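Local coordinates for ABC transporter, solute-binding protein (Staphylococcus aureus, PDB 6LKH) that binds glucose 6-phosphate and takes part in signal transduction through a two-component system, at the interface of chains A and B. Residues are numbered along the deposited sequence; one frame, centred on the assembly and turned at random. Chains: chain A/B, ABC transporter, solute-binding protein.

The interface of chains A and B. Residues chain A 240, 244, 258; chain B 264, 269.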
loop_
_atom_site.group_PDB
_atom_site.type_symbol
_atom_site.label_atom_id
_atom_site.label_comp_id
_atom_site.label_asym_id
_atom_site.label_seq_id
_atom_site.Cartn_x
_atom_site.Cartn_y
_atom_site.Cartn_z
ATOM N N ARG A 240 16.229 -2.975 -5.312
ATOM C CA ARG A 240 15.008 -2.240 -5.006
ATOM C C ARG A 240 13.798 -3.162 -4.964
ATOM O O ARG A 240 12.935 -3.023 -4.090
ATOM C CB ARG A 240 14.793 -1.127 -6.027
ATOM C CG ARG A 240 13.519 -0.347 -5.785
ATOM C CD ARG A 240 13.399 0.871 -6.688
ATOM N NE ARG A 240 12.138 1.576 -6.472
ATOM C CZ ARG A 240 11.799 2.711 -7.074
ATOM N NH1 ARG A 240 12.631 3.284 -7.935
ATOM N NH2 ARG A 240 10.628 3.276 -6.815
ATOM N N GLN A 244 11.491 -3.707 -1.798
ATOM C CA GLN A 244 10.070 -3.443 -1.946
ATOM C C GLN A 244 9.324 -4.681 -1.476
ATOM O O GLN A 244 8.180 -4.605 -1.026
ATOM C CB GLN A 244 9.724 -3.135 -3.403
ATOM C CG GLN A 244 9.494 -1.659 -3.684
ATOM C CD GLN A 244 9.312 -1.369 -5.161
ATOM O OE1 GLN A 244 9.145 -2.282 -5.969
ATOM N NE2 GLN A 244 9.344 -0.091 -5.521
ATOM N N ASP A 258 14.791 4.938 -2.213
ATOM C CA ASP A 258 13.726 4.897 -3.207
ATOM C C ASP A 258 12.664 3.835 -2.913
ATOM O O ASP A 258 11.912 3.458 -3.820
ATOM C CB ASP A 258 14.327 4.667 -4.597
ATOM C CG ASP A 258 15.198 3.419 -4.664
ATOM O OD1 ASP A 258 15.199 2.633 -3.695
ATOM O OD2 ASP A 258 15.891 3.232 -5.686
ATOM N N ASP B 264 5.791 4.609 -5.256
ATOM C CA ASP B 264 6.233 4.849 -6.617
ATOM C C ASP B 264 5.276 5.229 -7.707
ATOM O O ASP B 264 4.428 6.061 -7.492
ATOM C CB ASP B 264 7.325 3.838 -6.984
ATOM C CG ASP B 264 6.769 2.465 -7.237
ATOM O OD1 ASP B 264 5.715 2.154 -6.678
ATOM O OD2 ASP B 264 7.393 1.694 -7.986
ATOM N N ASN B 269 9.573 9.191 -3.587
ATOM C CA ASN B 269 9.540 9.501 -2.194
ATOM C C ASN B 269 10.469 10.581 -1.833
ATOM O O ASN B 269 11.429 10.758 -2.427
ATOM C CB ASN B 269 9.761 8.336 -1.237
ATOM C CG ASN B 269 10.217 7.097 -1.885
ATOM O OD1 ASN B 269 9.582 6.091 -1.766
ATOM N ND2 ASN B 269 11.287 7.148 -2.572
#
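A:Arg240 reaches across to B:Asp264 in a contact that illustrates how a long basic side chain can join two protein surfaces while an acid of its own subunit lies against it. Its CG lies anti to the backbone N (chi1 178°), and the side chain runs on extended, carrying the guanidinium to the boundary. There A:Arg240 NH2 forms a long salt bridge, 3.8 Å from the carboxylate oxygen OD2 of B:Asp264. The same nitrogen also packs against that residue's CB, and the guanidinium and carboxylate planes are turned 52° apart, so the groups do not pair flat. B:Asp264 is poorly ordered, so the details of its approach are less certain. Over the same face of the carboxylate, A:Gln244 holds its amide nitrogen NE2 above OD2 of B:Asp264, 3.6 Å away, longer than a typical hydrogen bond. Behind the arginine, A:Asp258 lays its CB over one guanidinium face, towards the rim, while its OD2 makes a loose salt bridge of 4.0 Å with A:Arg240 NH1. This neighbouring acid may restrain the guanidinium. A:Asp258 also touches the partner directly: ND2 of B:Asn269 rests 3.4 Å from its CA. A:Arg240 and A:Gln244 sit one turn apart at the start of helix 240-250, and A:Asp258 lies in the loop after strand 253-254; B:Asp264 and B:Asn269 belong to the loop leading into 3-10 helix 270-272, within a two-fold symmetric interface whose biological role the structure alone does not show.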